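Long-range contact in uncharacterized protein (Staphylococcus aureus subsp. aureus Mu50, PDB 4EBG), which is of unknown function but is probably secreted and adopts a cystatin-like fold, a long helix packed on an antiparallel sheet: residues Q33-V46 against Y83-V96. Numbering follows the deposited sequence.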
loop_
_atom_site.group_PDB
_atom_site.type_symbol
_atom_site.label_atom_id
_atom_site.label_comp_id
_atom_site.label_asym_id
_atom_site.label_seq_id
_atom_site.Cartn_x
_atom_site.Cartn_y
_atom_site.Cartn_z
ATOM N N GLN B 33 17.244 -3.708 6.953
ATOM C CA GLN B 33 18.395 -3.567 6.065
ATOM C C GLN B 33 19.256 -4.840 6.035
ATOM O O GLN B 33 19.761 -5.229 4.994
ATOM C CB GLN B 33 19.206 -2.343 6.466
ATOM C CG GLN B 33 20.438 -2.109 5.613
ATOM C CD GLN B 33 21.169 -0.834 6.026
ATOM O OE1 GLN B 33 20.608 -0.005 6.698
ATOM N NE2 GLN B 33 22.420 -0.673 5.569
ATOM N N GLU B 34 19.468 -5.470 7.188
ATOM C CA GLU B 34 20.364 -6.621 7.279
ATOM C C GLU B 34 19.786 -7.891 6.633
ATOM O O GLU B 34 20.492 -8.835 6.442
ATOM C CB GLU B 34 20.747 -6.928 8.719
ATOM C CG GLU B 34 19.597 -7.470 9.578
ATOM C CD GLU B 34 18.854 -6.404 10.384
ATOM O OE1 GLU B 34 18.883 -5.191 9.968
ATOM O OE2 GLU B 34 18.238 -6.792 11.442
ATOM N N ASP B 35 18.525 -7.864 6.244
ATOM C CA ASP B 35 17.879 -8.939 5.503
ATOM C C ASP B 35 17.559 -8.520 4.064
ATOM O O ASP B 35 16.787 -9.200 3.358
ATOM C CB ASP B 35 16.598 -9.363 6.201
ATOM C CG ASP B 35 16.831 -9.990 7.556
ATOM O OD1 ASP B 35 17.935 -10.536 7.794
ATOM O OD2 ASP B 35 15.900 -9.941 8.369
ATOM N N SER B 36 18.123 -7.393 3.629
ATOM C CA SER B 36 17.781 -6.786 2.351
ATOM C C SER B 36 19.079 -6.536 1.570
ATOM O O SER B 36 20.193 -6.772 2.098
ATOM C CB SER B 36 17.025 -5.501 2.595
ATOM O OG SER B 36 15.824 -5.729 3.344
ATOM N N ASN B 37 18.936 -6.048 0.351
ATOM C CA ASN B 37 20.031 -5.577 -0.458
ATOM C C ASN B 37 19.927 -4.083 -0.618
ATOM O O ASN B 37 18.859 -3.548 -0.893
ATOM C CB ASN B 37 20.021 -6.279 -1.797
ATOM C CG ASN B 37 20.295 -7.744 -1.667
ATOM O OD1 ASN B 37 20.989 -8.173 -0.723
ATOM N ND2 ASN B 37 19.804 -8.523 -2.631
ATOM N N THR B 38 21.030 -3.339 -0.430
ATOM C CA THR B 38 21.103 -1.914 -0.549
ATOM C C THR B 38 22.283 -1.498 -1.397
ATOM O O THR B 38 23.408 -1.987 -1.185
ATOM C CB THR B 38 21.211 -1.229 0.841
ATOM O OG1 THR B 38 20.205 -1.748 1.697
ATOM C CG2 THR B 38 21.130 0.254 0.751
ATOM N N HIS B 39 22.055 -0.617 -2.361
ATOM C CA HIS B 39 23.099 -0.012 -3.154
ATOM C C HIS B 39 22.894 1.488 -3.229
ATOM O O HIS B 39 21.763 1.955 -3.418
ATOM C CB HIS B 39 23.147 -0.566 -4.571
ATOM C CG HIS B 39 23.596 -1.994 -4.643
ATOM N ND1 HIS B 39 22.748 -3.049 -4.429
ATOM C CD2 HIS B 39 24.820 -2.536 -4.890
ATOM C CE1 HIS B 39 23.422 -4.184 -4.550
ATOM N NE2 HIS B 39 24.670 -3.903 -4.868
ATOM N N VAL B 40 23.964 2.268 -3.084
ATOM C CA VAL B 40 23.939 3.715 -3.201
ATOM C C VAL B 40 24.690 4.131 -4.459
ATOM O O VAL B 40 25.774 3.583 -4.765
ATOM C CB VAL B 40 24.577 4.400 -1.968
ATOM C CG1 VAL B 40 24.611 5.911 -2.108
ATOM C CG2 VAL B 40 23.888 3.949 -0.695
ATOM N N TYR B 41 24.129 5.114 -5.172
ATOM C CA TYR B 41 24.676 5.638 -6.400
ATOM C C TYR B 41 24.751 7.137 -6.328
ATOM O O TYR B 41 24.047 7.786 -5.566
ATOM C CB TYR B 41 23.839 5.212 -7.614
ATOM C CG TYR B 41 23.686 3.742 -7.711
ATOM C CD1 TYR B 41 24.647 2.979 -8.389
ATOM C CD2 TYR B 41 22.627 3.057 -7.097
ATOM C CE1 TYR B 41 24.555 1.552 -8.454
ATOM C CE2 TYR B 41 22.552 1.683 -7.184
ATOM C CZ TYR B 41 23.526 0.927 -7.816
ATOM O OH TYR B 41 23.419 -0.443 -7.835
ATOM N N LYS B 42 25.541 7.671 -7.245
ATOM C CA LYS B 42 25.652 9.120 -7.473
ATOM C C LYS B 42 25.857 9.866 -6.168
ATOM O O LYS B 42 25.241 10.876 -5.887
ATOM C CB LYS B 42 24.488 9.620 -8.363
ATOM C CG LYS B 42 24.654 9.117 -9.846
ATOM C CD LYS B 42 23.695 9.700 -10.833
ATOM C CE LYS B 42 23.755 9.004 -12.170
ATOM N NZ LYS B 42 22.867 9.696 -13.176
ATOM N N ASP B 43 26.763 9.290 -5.364
ATOM C CA ASP B 43 27.211 9.811 -4.077
ATOM C C ASP B 43 26.061 10.147 -3.157
ATOM O O ASP B 43 26.123 11.100 -2.387
ATOM C CB ASP B 43 28.176 10.990 -4.257
ATOM C CG ASP B 43 29.056 11.248 -3.022
ATOM O OD1 ASP B 43 29.293 10.382 -2.128
ATOM O OD2 ASP B 43 29.565 12.365 -2.947
ATOM N N GLY B 44 25.043 9.287 -3.183
ATOM C CA GLY B 44 23.925 9.388 -2.280
ATOM C C GLY B 44 22.638 9.909 -2.892
ATOM O O GLY B 44 21.635 9.936 -2.197
ATOM N N LYS B 45 22.630 10.277 -4.161
ATOM C CA LYS B 45 21.459 10.886 -4.758
ATOM C C LYS B 45 20.397 9.820 -5.060
ATOM O O LYS B 45 19.215 10.121 -5.036
ATOM C CB LYS B 45 21.798 11.660 -6.037
ATOM C CG LYS B 45 22.503 12.957 -5.803
ATOM C CD LYS B 45 22.415 13.858 -7.019
ATOM C CE LYS B 45 23.116 13.282 -8.216
ATOM N NZ LYS B 45 23.707 14.372 -9.067
ATOM N N VAL B 46 20.838 8.602 -5.375
ATOM C CA VAL B 46 19.911 7.485 -5.686
ATOM C C VAL B 46 20.280 6.272 -4.824
ATOM O O VAL B 46 21.451 5.880 -4.756
ATOM C CB VAL B 46 19.933 7.085 -7.215
ATOM C CG1 VAL B 46 19.054 5.861 -7.504
ATOM C CG2 VAL B 46 19.567 8.334 -8.059
ATOM N N TYR B 83 18.853 0.328 -13.344
ATOM C CA TYR B 83 19.711 1.320 -12.731
ATOM C C TYR B 83 20.951 0.635 -12.179
ATOM O O TYR B 83 22.078 1.136 -12.288
ATOM C CB TYR B 83 18.968 2.100 -11.629
ATOM C CG TYR B 83 19.625 3.404 -11.333
ATOM C CD1 TYR B 83 20.707 3.498 -10.453
ATOM C CD2 TYR B 83 19.203 4.546 -11.975
ATOM C CE1 TYR B 83 21.350 4.701 -10.230
ATOM C CE2 TYR B 83 19.843 5.787 -11.720
ATOM C CZ TYR B 83 20.930 5.854 -10.877
ATOM O OH TYR B 83 21.605 7.014 -10.640
HETATM N N MSE B 84 20.755 -0.483 -11.488
HETATM C CA MSE B 84 21.914 -1.185 -10.885
HETATM C C MSE B 84 22.869 -1.719 -11.937
HETATM O O MSE B 84 24.062 -1.749 -11.764
HETATM C CB MSE B 84 21.438 -2.321 -9.992
HETATM C CG MSE B 84 20.649 -1.879 -8.772
HETATM SE SE MSE B 84 20.142 -3.346 -7.617
HETATM C CE MSE B 84 18.855 -4.081 -8.687
ATOM N N LYS B 85 22.312 -2.162 -13.037
ATOM C CA LYS B 85 23.097 -2.683 -14.169
ATOM C C LYS B 85 24.014 -1.640 -14.766
ATOM O O LYS B 85 25.130 -1.897 -15.189
ATOM C CB LYS B 85 22.110 -3.252 -15.238
ATOM C CG LYS B 85 22.811 -3.678 -16.502
ATOM C CD LYS B 85 21.848 -4.347 -17.455
ATOM C CE LYS B 85 20.754 -3.477 -17.969
ATOM N NZ LYS B 85 21.219 -2.426 -18.911
ATOM N N ASP B 86 23.454 -0.449 -14.840
ATOM C CA ASP B 86 24.014 0.633 -15.644
ATOM C C ASP B 86 24.942 1.550 -14.897
ATOM O O ASP B 86 25.586 2.384 -15.534
ATOM C CB ASP B 86 22.898 1.462 -16.273
ATOM C CG ASP B 86 22.189 0.767 -17.383
ATOM O OD1 ASP B 86 22.557 -0.378 -17.732
ATOM O OD2 ASP B 86 21.217 1.371 -17.912
ATOM N N HIS B 87 25.025 1.441 -13.557
ATOM C CA HIS B 87 25.815 2.394 -12.751
ATOM C C HIS B 87 26.726 1.661 -11.771
ATOM O O HIS B 87 26.370 0.572 -11.315
ATOM C CB HIS B 87 24.884 3.320 -11.957
ATOM C CG HIS B 87 23.956 4.152 -12.793
ATOM N ND1 HIS B 87 22.742 3.680 -13.221
ATOM C CD2 HIS B 87 24.078 5.389 -13.308
ATOM C CE1 HIS B 87 22.152 4.595 -13.957
ATOM N NE2 HIS B 87 22.935 5.642 -14.008
ATOM N N LYS B 88 27.809 2.322 -11.392
ATOM C CA LYS B 88 28.745 1.827 -10.426
ATOM C C LYS B 88 28.344 2.347 -9.042
ATOM O O LYS B 88 28.230 3.528 -8.813
ATOM C CB LYS B 88 30.182 2.273 -10.748
ATOM C CG LYS B 88 31.228 1.708 -9.782
ATOM C CD LYS B 88 32.660 1.978 -10.251
ATOM C CE LYS B 88 33.134 3.338 -9.799
ATOM N NZ LYS B 88 34.329 3.836 -10.525
ATOM N N ALA B 89 28.125 1.439 -8.096
ATOM C CA ALA B 89 27.700 1.782 -6.758
ATOM C C ALA B 89 28.846 2.379 -5.971
ATOM O O ALA B 89 30.005 1.996 -6.110
ATOM C CB ALA B 89 27.121 0.590 -6.043
ATOM N N ASP B 90 28.458 3.298 -5.104
ATOM C CA ASP B 90 29.350 3.823 -4.085
ATOM C C ASP B 90 29.357 3.036 -2.764
ATOM O O ASP B 90 30.210 3.219 -1.917
ATOM C CB ASP B 90 28.932 5.246 -3.705
ATOM C CG ASP B 90 28.858 6.154 -4.869
ATOM O OD1 ASP B 90 29.891 6.315 -5.558
ATOM O OD2 ASP B 90 27.765 6.681 -5.113
ATOM N N TYR B 91 28.379 2.158 -2.622
ATOM C CA TYR B 91 28.145 1.415 -1.395
ATOM C C TYR B 91 27.276 0.244 -1.754
ATOM O O TYR B 91 26.304 0.374 -2.537
ATOM C CB TYR B 91 27.426 2.273 -0.353
ATOM C CG TYR B 91 26.914 1.560 0.860
ATOM C CD1 TYR B 91 25.655 0.939 0.852
ATOM C CD2 TYR B 91 27.653 1.460 2.014
ATOM C CE1 TYR B 91 25.141 0.331 1.994
ATOM C CE2 TYR B 91 27.127 0.848 3.169
ATOM C CZ TYR B 91 25.886 0.272 3.124
ATOM O OH TYR B 91 25.362 -0.316 4.227
ATOM N N GLU B 92 27.558 -0.906 -1.147
ATOM C CA GLU B 92 26.761 -2.137 -1.293
ATOM C C GLU B 92 26.636 -2.789 0.082
ATOM O O GLU B 92 27.647 -2.960 0.793
ATOM C CB GLU B 92 27.440 -3.125 -2.266
ATOM C CG GLU B 92 26.792 -4.521 -2.351
ATOM C CD GLU B 92 27.406 -5.387 -3.432
ATOM O OE1 GLU B 92 28.541 -5.874 -3.260
ATOM O OE2 GLU B 92 26.727 -5.646 -4.450
ATOM N N ASP B 93 25.428 -3.239 0.423
ATOM C CA ASP B 93 25.153 -4.057 1.588
ATOM C C ASP B 93 24.237 -5.172 1.086
ATOM O O ASP B 93 23.039 -4.975 0.970
ATOM C CB ASP B 93 24.517 -3.202 2.703
ATOM C CG ASP B 93 24.272 -3.940 3.987
ATOM O OD1 ASP B 93 24.569 -5.137 4.040
ATOM O OD2 ASP B 93 23.776 -3.289 4.954
ATOM N N GLU B 94 24.837 -6.270 0.658
ATOM C CA GLU B 94 24.148 -7.351 -0.032
ATOM C C GLU B 94 23.984 -8.519 0.899
ATOM O O GLU B 94 24.952 -9.233 1.182
ATOM C CB GLU B 94 24.955 -7.797 -1.257
ATOM C CG GLU B 94 24.242 -8.708 -2.200
ATOM C CD GLU B 94 23.305 -8.014 -3.170
ATOM O OE1 GLU B 94 23.059 -6.797 -3.039
ATOM O OE2 GLU B 94 22.822 -8.725 -4.068
ATOM N N ASN B 95 22.793 -8.706 1.411
ATOM C CA ASN B 95 22.514 -9.765 2.338
ATOM C C ASN B 95 21.720 -10.938 1.775
ATOM O O ASN B 95 21.602 -11.969 2.436
ATOM C CB ASN B 95 21.794 -9.212 3.533
ATOM C CG ASN B 95 22.630 -8.215 4.260
ATOM O OD1 ASN B 95 23.655 -8.589 4.868
ATOM N ND2 ASN B 95 22.260 -6.943 4.183
ATOM N N VAL B 96 21.228 -10.795 0.532
ATOM C CA VAL B 96 20.445 -11.849 -0.113
ATOM C C VAL B 96 21.039 -12.076 -1.480
ATOM O O VAL B 96 20.945 -11.206 -2.358
ATOM C CB VAL B 96 18.964 -11.494 -0.189
ATOM C CG1 VAL B 96 18.202 -12.638 -0.925
ATOM C CG2 VAL B 96 18.393 -11.224 1.204
HETATM O O HOH W 1 21.115 -3.982 2.877
HETATM O O HOH W 2 25.283 -1.628 -9.283
HETATM O O HOH W 3 20.470 9.250 -11.813
HETATM O O HOH W 4 27.072 5.991 -9.075
#
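Thr-38 and Asp-93 form a hydrogen-bonded pair, each backbone N giving its proton to the other's O, between strands 37-41 and 91-94, which run antiparallel (177°) with axes 4.7 Å apart. Strand 91-94, last in the chain, thereby becomes an edge strand beside the first, completing the cystatin-like sheet.

Asn-37 works as a backbone mimic: its OD1 receives the N-H of Val-96 at 2.9 Å and a weaker bond from that of Asn-95, while its ND2, which also bonds Tyr-62, reaches Val-96 O at 2.9 Å, nearly within the amide plane. The carboxylate of Glu-94 stacks on this amide, their planes 7° apart. Asn-95 returns the favour, its ND2 bonding Ser-36 O at 2.9 Å.

On the same face as Asn-37, His-39 runs alongside the extended Glu-92, and its NE2 meets the anti side of Glu-92 OE2 at 2.7 Å. Glu-94 OE1 lies at the ring edge, 3.0 Å from CE1. On the opposite face Asp-93 OD2 takes a bond from NE2 of Gln-33, whose OE1 is held by Gln-3, and Tyr-91 lies against Val-40 and helix 3-23.

At the C-terminal end of strand 37-41, Tyr-83 swings away from its own backbone N (chi1 -159°) and sets its ring edge against the face of Tyr-41, centroids 5.2 Å apart, while Val-46 CG1 covers one Tyr-83 face and the His-87 ring the other. Asp-90 OD2 meanwhile takes the turn's Asp-43 N from above its carboxylate plane.

With its NE2-H directed at Glu-92 and Glu-94 at its edge, the His-39 ring has two carboxylates that could stabilise a positive charge, whereas aromatic packing anchors helix 80-86 to the C-terminal end of strand 37-41.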